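Local coordinates for protein trans-2-enoyl-CoA reductase [NADH] (Treponema denticola ATCC 35405, PDB 4GGO) that reduces the carbon-carbon double bond of crotonyl-CoA and longer trans-2-enoyl-CoAs with NADH, serving bacterial fatty acid synthesis, at residues Y146-D157 with K203-W213; A77-K85 with Y113-A121. All coordinates share one frame; numbering follows the deposited sequence.

Overall arrangement
Both contacts lie on the Rossmann-type parallel sheet of the monomer, ordered 114-118, 77-82, 52-56, 141-146, 227-233, 270-276, 338-339, or on the chain leaving it. Interaction 2 comes first along the chain and pairs the outermost strand 114-118 with its neighbour 77-82. Interaction 1 follows, where the chain leaving strand 141-146 packs against helices 195-205 and 208-219; its strand 152-154 pairs with 161-163 in a small antiparallel sheet. Their centres lie about 16 Å apart, yet Leu-148 CD1 meets Ala-121 CB at 3.7 Å. Strands 77-82, 114-118 and 141-146 run the same way, so the loops after their C-terminal ends bring Phe-83, Glu-84, Asp-120, Ala-121, Leu-148 and Ala-149 together at the NAD(+) site.

Interaction 1. Residues Y146-D157 with K203-W213; sequences YSLASPVRTDPD and KVMGGEDWERW
Arg-153 reaches from strand 152-154 into the junction between helices 195-205 and 208-219. Its CB lies 3.9 Å from Val-204 CG2; the chain then runs extended from CG to NE, CD passing 3.3 Å from Lys-203 O. At the tip, NH1 donates twice, to Lys-203 O (2.9 Å) and, almost straight at 169°, to Glu-208 OE1 lying in the guanidinium plane, while NH2 donates to a water that in turn donates to Asp-209 OD1. Glu-208 OE1 also accepts from Lys-203 NZ on its syn lone pair, and the same ammonium bonds Asp-155 OD2 (2.8 Å). The close positive charges of Arg-153 and Lys-203 are thus probably balanced by two carboxylates.

Farther along, Arg-212 grips Asp-157 end-on, NH1 to OD2 and NH2 to OD1, with Pro-156 CG seated over the centre of its guanidinium face. NH2 has a second acid, Asp-124.

At the other end, Trp-210 CB sits over the centre of the Tyr-146 ring, 3.9 Å from the centroid, and Leu-148 CG lies toward the rim of the opposite face. Tyr-146 OH donates to the anti lone pair of Asp-209 OD2; Asp-209 OD1 is salt-bridged to Lys-127. The contact joins helices 195-205 and 208-219 to the segment leaving strand 141-146 of the Rossmann fold, which carries the NAD(+)-binding residues Leu-148 and Ala-149.

Interaction 2. Residues A77-K85 with Y113-A121; sequences ATIGVSFEK and YSVTIDGDA
Six backbone hydrogen bonds join residues 77-82 and 113-119 in parallel, Thr-78, Gly-80 and Ser-82 each using both N and O. The shortest, Ile-117 N to Gly-80 O at 2.7 Å, enters nearly along the C=O axis; the first, Thr-78 N to Tyr-113 O, is weak at 3.3 Å, and a water links that carbonyl to Thr-78 OG1, which also bonds Arg-67. Beyond Gly-119 N, which bonds Ser-82 O, the pairing passes to a side chain: Glu-84 N donates to Asp-118 OD1 (2.9 Å, 176°), on the syn side of the carboxylate.

This is a beta-alpha-beta unit of the Rossmann fold, helix 95-110 linking the two strands, with NAD(+) bound past their C-terminal ends by Phe-83, Glu-84, Asp-120 and Ala-121.

On the face of Ile-79, Val-81 and Ile-117, the last two run alongside each other in the same direction, Val-81 CG2 4.2 Å from Ile-117 CB. Val-81 CG1, anti to its own N (chi1 175°), meets Ala-121 CB at 3.7 Å, and the edge of the Tyr-113 ring takes Ala-77 CB and Ile-79 CG1. The Phe-83 ring lies with one face over the peptide between Gly-119 and Asp-120, Asp-120 N standing 3.7 Å above its centre.

Glu-84 plays an important part in discriminating NADH against NADPH; its chain, bent at chi2 (-59°), carries OE2 to Ser-59 OG and OE1 to Thr-94 OG1. Farther out, Asp-104 of the connecting helix is hydrogen-bonded to Ser-114 OG and Thr-116 OG1, while helix 124-136 packs on Val-81 and Ile-117 through Val-130.

Interaction 1. Residues Y146-D157 with K203-W213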
# COMPACT_ATOMS: atom_id res chain seq x y z
N TYR A 146 -5.57 2.42 -7.39
CA TYR A 146 -4.99 3.66 -6.89
C TYR A 146 -4.39 3.45 -5.51
O TYR A 146 -5.11 3.39 -4.51
CB TYR A 146 -6.04 4.77 -6.84
CG TYR A 146 -5.46 6.15 -6.58
CD1 TYR A 146 -5.27 6.61 -5.28
CD2 TYR A 146 -5.09 6.98 -7.63
CE1 TYR A 146 -4.74 7.86 -5.04
CE2 TYR A 146 -4.56 8.23 -7.39
CZ TYR A 146 -4.38 8.67 -6.10
OH TYR A 146 -3.85 9.91 -5.86
N SER A 147 -3.06 3.33 -5.45
CA SER A 147 -2.37 3.07 -4.19
C SER A 147 -1.23 4.05 -3.97
O SER A 147 -0.16 3.67 -3.49
CB SER A 147 -1.85 1.64 -4.16
OG SER A 147 -1.16 1.37 -2.95
N LEU A 148 -1.45 5.32 -4.31
CA LEU A 148 -0.42 6.34 -4.13
C LEU A 148 -0.23 6.67 -2.66
O LEU A 148 -1.19 6.91 -1.93
CB LEU A 148 -0.77 7.60 -4.93
CG LEU A 148 -0.65 7.48 -6.45
CD1 LEU A 148 -1.01 8.79 -7.12
CD2 LEU A 148 0.75 7.04 -6.85
N ALA A 149 1.03 6.69 -2.23
CA ALA A 149 1.37 6.99 -0.84
C ALA A 149 2.48 8.02 -0.77
O ALA A 149 3.66 7.68 -0.85
CB ALA A 149 1.78 5.72 -0.11
N SER A 150 2.10 9.29 -0.64
CA SER A 150 3.06 10.38 -0.58
C SER A 150 2.66 11.40 0.47
O SER A 150 1.48 11.71 0.62
CB SER A 150 3.19 11.05 -1.95
OG SER A 150 4.10 12.13 -1.91
N PRO A 151 3.64 11.93 1.21
CA PRO A 151 3.37 12.97 2.21
C PRO A 151 3.12 14.32 1.55
O PRO A 151 2.61 15.23 2.21
CB PRO A 151 4.67 13.01 3.02
CG PRO A 151 5.72 12.59 2.05
CD PRO A 151 5.07 11.55 1.18
N VAL A 152 3.47 14.44 0.27
CA VAL A 152 3.34 15.71 -0.44
C VAL A 152 2.67 15.57 -1.80
O VAL A 152 2.76 14.52 -2.45
CB VAL A 152 4.72 16.39 -0.63
CG1 VAL A 152 5.34 16.73 0.72
CG2 VAL A 152 5.64 15.50 -1.44
N ARG A 153 1.99 16.63 -2.24
CA ARG A 153 1.39 16.67 -3.56
C ARG A 153 1.45 18.07 -4.17
O ARG A 153 1.04 19.04 -3.53
CB ARG A 153 -0.07 16.19 -3.53
CG ARG A 153 -0.81 16.42 -4.84
CD ARG A 153 -2.23 15.89 -4.80
NE ARG A 153 -2.94 16.11 -6.06
CZ ARG A 153 -4.10 16.75 -6.17
NH1 ARG A 153 -4.70 17.22 -5.09
NH2 ARG A 153 -4.66 16.90 -7.36
N THR A 154 1.95 18.15 -5.39
CA THR A 154 1.96 19.41 -6.12
C THR A 154 0.70 19.52 -6.97
O THR A 154 0.49 18.73 -7.90
CB THR A 154 3.19 19.54 -7.03
OG1 THR A 154 4.38 19.40 -6.25
CG2 THR A 154 3.20 20.88 -7.74
N ASP A 155 -0.15 20.49 -6.65
CA ASP A 155 -1.39 20.72 -7.38
C ASP A 155 -1.09 20.99 -8.85
O ASP A 155 -0.38 21.95 -9.17
CB ASP A 155 -2.17 21.88 -6.76
CG ASP A 155 -3.61 21.95 -7.24
OD1 ASP A 155 -3.85 21.82 -8.46
OD2 ASP A 155 -4.50 22.14 -6.40
N PRO A 156 -1.63 20.16 -9.74
CA PRO A 156 -1.36 20.25 -11.18
C PRO A 156 -1.98 21.49 -11.83
O PRO A 156 -1.59 21.85 -12.94
CB PRO A 156 -2.03 18.99 -11.74
CG PRO A 156 -3.11 18.68 -10.76
CD PRO A 156 -2.55 19.05 -9.43
N ASP A 157 -2.91 22.14 -11.14
CA ASP A 157 -3.59 23.30 -11.70
C ASP A 157 -3.00 24.62 -11.20
O ASP A 157 -3.16 25.66 -11.85
CB ASP A 157 -5.09 23.25 -11.39
CG ASP A 157 -5.80 22.12 -12.11
OD1 ASP A 157 -5.31 21.69 -13.17
OD2 ASP A 157 -6.85 21.66 -11.61
N LYS A 203 -6.00 17.50 0.51
CA LYS A 203 -5.44 17.76 -0.81
C LYS A 203 -4.49 16.65 -1.23
O LYS A 203 -4.44 16.28 -2.40
CB LYS A 203 -4.69 19.10 -0.81
CG LYS A 203 -5.47 20.25 -1.41
CD LYS A 203 -5.68 20.05 -2.90
CE LYS A 203 -6.43 21.22 -3.53
NZ LYS A 203 -6.67 21.01 -4.98
N VAL A 204 -3.75 16.11 -0.27
CA VAL A 204 -2.73 15.10 -0.55
C VAL A 204 -3.28 13.68 -0.47
O VAL A 204 -2.98 12.84 -1.32
CB VAL A 204 -1.52 15.25 0.40
CG1 VAL A 204 -0.49 14.17 0.13
CG2 VAL A 204 -0.90 16.63 0.25
N MET A 205 -4.09 13.41 0.55
CA MET A 205 -4.54 12.04 0.82
C MET A 205 -5.99 11.76 0.42
O MET A 205 -6.47 10.64 0.56
CB MET A 205 -4.31 11.69 2.29
CG MET A 205 -2.87 11.83 2.74
SD MET A 205 -2.65 11.44 4.48
CE MET A 205 -3.21 9.73 4.52
N GLY A 206 -6.69 12.78 -0.06
CA GLY A 206 -8.07 12.62 -0.50
C GLY A 206 -8.17 11.94 -1.85
O GLY A 206 -7.24 11.25 -2.28
N GLY A 207 -9.28 12.16 -2.54
CA GLY A 207 -9.52 11.49 -3.81
C GLY A 207 -9.47 12.39 -5.04
O GLY A 207 -10.01 12.03 -6.09
N GLU A 208 -8.83 13.54 -4.93
CA GLU A 208 -8.75 14.47 -6.05
C GLU A 208 -7.97 13.90 -7.24
O GLU A 208 -8.47 13.90 -8.37
CB GLU A 208 -8.14 15.81 -5.62
CG GLU A 208 -9.08 16.69 -4.80
CD GLU A 208 -8.60 18.12 -4.69
OE1 GLU A 208 -7.45 18.40 -5.08
OE2 GLU A 208 -9.38 18.98 -4.22
N ASP A 209 -6.76 13.42 -6.98
CA ASP A 209 -5.92 12.89 -8.05
C ASP A 209 -6.52 11.63 -8.66
O ASP A 209 -6.42 11.40 -9.87
CB ASP A 209 -4.51 12.59 -7.54
CG ASP A 209 -3.59 12.11 -8.64
OD1 ASP A 209 -3.46 12.82 -9.66
OD2 ASP A 209 -3.00 11.02 -8.48
N TRP A 210 -7.13 10.81 -7.81
CA TRP A 210 -7.80 9.59 -8.25
C TRP A 210 -8.86 9.91 -9.28
O TRP A 210 -8.89 9.33 -10.37
CB TRP A 210 -8.43 8.89 -7.04
CG TRP A 210 -9.15 7.62 -7.36
CD1 TRP A 210 -8.96 6.81 -8.44
CD2 TRP A 210 -10.19 7.01 -6.58
NE1 TRP A 210 -9.81 5.73 -8.38
CE2 TRP A 210 -10.58 5.83 -7.25
CE3 TRP A 210 -10.82 7.34 -5.38
CZ2 TRP A 210 -11.57 4.98 -6.75
CZ3 TRP A 210 -11.81 6.50 -4.89
CH2 TRP A 210 -12.17 5.34 -5.58
N GLU A 211 -9.73 10.86 -8.94
CA GLU A 211 -10.81 11.28 -9.83
C GLU A 211 -10.24 11.91 -11.10
O GLU A 211 -10.80 11.77 -12.18
CB GLU A 211 -11.74 12.25 -9.11
CG GLU A 211 -13.03 12.54 -9.86
CD GLU A 211 -13.99 13.40 -9.05
OE1 GLU A 211 -13.52 14.18 -8.20
OE2 GLU A 211 -15.22 13.27 -9.25
N ARG A 212 -9.12 12.61 -10.95
CA ARG A 212 -8.46 13.24 -12.09
C ARG A 212 -7.93 12.18 -13.05
O ARG A 212 -8.04 12.33 -14.27
CB ARG A 212 -7.33 14.16 -11.63
CG ARG A 212 -6.84 15.13 -12.69
CD ARG A 212 -5.68 15.98 -12.18
NE ARG A 212 -5.25 16.97 -13.15
CZ ARG A 212 -5.60 18.25 -13.13
NH1 ARG A 212 -6.39 18.71 -12.16
NH2 ARG A 212 -5.15 19.09 -14.06
N TRP A 213 -7.36 11.12 -12.50
CA TRP A 213 -6.88 10.00 -13.30
C TRP A 213 -8.03 9.37 -14.09
O TRP A 213 -7.90 9.12 -15.28
CB TRP A 213 -6.23 8.93 -12.41
CG TRP A 213 -4.76 9.14 -12.19
CD1 TRP A 213 -4.16 9.72 -11.11
CD2 TRP A 213 -3.70 8.75 -13.07
NE1 TRP A 213 -2.80 9.72 -11.27
CE2 TRP A 213 -2.49 9.13 -12.47
CE3 TRP A 213 -3.65 8.11 -14.32
CZ2 TRP A 213 -1.25 8.90 -13.06
CZ3 TRP A 213 -2.42 7.88 -14.91
CH2 TRP A 213 -1.24 8.28 -14.28
O HOH W 1 -3.10 15.61 -9.05

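Interaction 2. Residues A77-K85 with Y113-A121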
# COMPACT_ATOMS: atom_id res chain seq x y z
N ALA A 77 -1.93 -7.82 -18.43
CA ALA A 77 -0.98 -6.80 -18.85
C ALA A 77 -1.08 -5.64 -17.88
O ALA A 77 -2.18 -5.21 -17.54
CB ALA A 77 -1.28 -6.34 -20.27
N THR A 78 0.06 -5.14 -17.41
CA THR A 78 0.04 -4.08 -16.41
C THR A 78 0.90 -2.88 -16.80
O THR A 78 2.01 -3.02 -17.31
CB THR A 78 0.52 -4.57 -15.02
OG1 THR A 78 1.92 -4.86 -15.06
CG2 THR A 78 -0.25 -5.81 -14.59
N ILE A 79 0.35 -1.69 -16.56
CA ILE A 79 1.14 -0.47 -16.59
C ILE A 79 1.24 0.04 -15.16
O ILE A 79 0.22 0.26 -14.50
CB ILE A 79 0.49 0.61 -17.47
CG1 ILE A 79 0.48 0.16 -18.94
CG2 ILE A 79 1.24 1.93 -17.33
CD1 ILE A 79 -0.24 1.11 -19.86
N GLY A 80 2.46 0.21 -14.68
CA GLY A 80 2.68 0.69 -13.33
C GLY A 80 3.28 2.08 -13.31
O GLY A 80 4.12 2.42 -14.14
N VAL A 81 2.84 2.89 -12.35
CA VAL A 81 3.36 4.24 -12.18
C VAL A 81 3.84 4.45 -10.75
O VAL A 81 3.11 4.16 -9.80
CB VAL A 81 2.29 5.30 -12.51
CG1 VAL A 81 2.82 6.69 -12.22
CG2 VAL A 81 1.85 5.19 -13.96
N SER A 82 5.07 4.94 -10.61
CA SER A 82 5.61 5.28 -9.30
C SER A 82 6.70 6.34 -9.45
O SER A 82 7.24 6.54 -10.53
CB SER A 82 6.18 4.04 -8.60
OG SER A 82 7.30 3.52 -9.31
N PHE A 83 7.01 7.02 -8.35
CA PHE A 83 8.01 8.08 -8.37
C PHE A 83 9.26 7.64 -7.61
O PHE A 83 9.33 7.74 -6.39
CB PHE A 83 7.45 9.36 -7.75
CG PHE A 83 8.16 10.61 -8.18
CD1 PHE A 83 9.19 10.57 -9.11
CD2 PHE A 83 7.81 11.84 -7.64
CE1 PHE A 83 9.85 11.72 -9.50
CE2 PHE A 83 8.47 13.00 -8.03
CZ PHE A 83 9.49 12.94 -8.96
N GLU A 84 10.26 7.16 -8.35
CA GLU A 84 11.47 6.63 -7.74
C GLU A 84 12.69 7.50 -8.00
O GLU A 84 12.66 8.42 -8.81
CB GLU A 84 11.75 5.22 -8.26
CG GLU A 84 10.56 4.28 -8.18
CD GLU A 84 10.07 4.11 -6.76
OE1 GLU A 84 10.91 4.06 -5.84
OE2 GLU A 84 8.84 4.02 -6.56
N LYS A 85 13.77 7.19 -7.28
CA LYS A 85 15.08 7.75 -7.58
C LYS A 85 15.96 6.63 -8.10
O LYS A 85 16.15 5.62 -7.42
CB LYS A 85 15.70 8.40 -6.34
CG LYS A 85 15.05 9.72 -5.95
CD LYS A 85 15.69 10.33 -4.70
CE LYS A 85 15.09 9.74 -3.43
NZ LYS A 85 15.67 10.38 -2.21
N TYR A 113 3.22 -8.54 -20.96
CA TYR A 113 3.41 -7.12 -21.23
C TYR A 113 3.48 -6.35 -19.92
O TYR A 113 2.58 -6.45 -19.09
CB TYR A 113 2.27 -6.58 -22.10
CG TYR A 113 2.26 -5.07 -22.20
CD1 TYR A 113 3.08 -4.40 -23.10
CD2 TYR A 113 1.42 -4.30 -21.39
CE1 TYR A 113 3.07 -3.02 -23.20
CE2 TYR A 113 1.41 -2.93 -21.48
CZ TYR A 113 2.24 -2.29 -22.38
OH TYR A 113 2.22 -0.92 -22.47
N SER A 114 4.54 -5.58 -19.75
CA SER A 114 4.71 -4.78 -18.55
C SER A 114 5.51 -3.51 -18.83
O SER A 114 6.67 -3.57 -19.24
CB SER A 114 5.40 -5.59 -17.45
OG SER A 114 5.57 -4.82 -16.28
N VAL A 115 4.88 -2.36 -18.60
CA VAL A 115 5.55 -1.08 -18.77
C VAL A 115 5.45 -0.26 -17.49
O VAL A 115 4.36 -0.10 -16.93
CB VAL A 115 4.95 -0.28 -19.94
CG1 VAL A 115 5.44 1.17 -19.91
CG2 VAL A 115 5.31 -0.94 -21.27
N THR A 116 6.59 0.24 -17.02
CA THR A 116 6.62 1.06 -15.82
C THR A 116 6.97 2.50 -16.16
O THR A 116 7.99 2.78 -16.79
CB THR A 116 7.65 0.53 -14.80
OG1 THR A 116 7.35 -0.84 -14.49
CG2 THR A 116 7.62 1.36 -13.53
N ILE A 117 6.09 3.42 -15.77
CA ILE A 117 6.34 4.84 -15.97
C ILE A 117 6.79 5.50 -14.67
O ILE A 117 6.04 5.54 -13.69
CB ILE A 117 5.10 5.57 -16.52
CG1 ILE A 117 4.73 5.01 -17.90
CG2 ILE A 117 5.34 7.07 -16.60
CD1 ILE A 117 3.57 5.72 -18.55
N ASP A 118 8.02 5.99 -14.66
CA ASP A 118 8.61 6.58 -13.46
C ASP A 118 8.44 8.10 -13.47
O ASP A 118 8.92 8.78 -14.38
CB ASP A 118 10.09 6.21 -13.36
CG ASP A 118 10.63 6.35 -11.95
OD1 ASP A 118 10.16 7.24 -11.21
OD2 ASP A 118 11.54 5.57 -11.58
N GLY A 119 7.76 8.62 -12.45
CA GLY A 119 7.53 10.05 -12.35
C GLY A 119 6.41 10.39 -11.38
O GLY A 119 5.79 9.50 -10.79
N ASP A 120 6.15 11.68 -11.22
CA ASP A 120 5.11 12.16 -10.31
C ASP A 120 3.72 11.87 -10.86
O ASP A 120 3.26 12.52 -11.80
CB ASP A 120 5.28 13.66 -10.06
CG ASP A 120 4.25 14.21 -9.09
OD1 ASP A 120 3.69 13.42 -8.30
OD2 ASP A 120 4.01 15.43 -9.11
N ALA A 121 3.04 10.90 -10.26
CA ALA A 121 1.71 10.48 -10.71
C ALA A 121 0.66 11.57 -10.51
O ALA A 121 -0.45 11.48 -11.04
CB ALA A 121 1.29 9.20 -10.01
O HOH W 2 2.14 -7.64 -16.40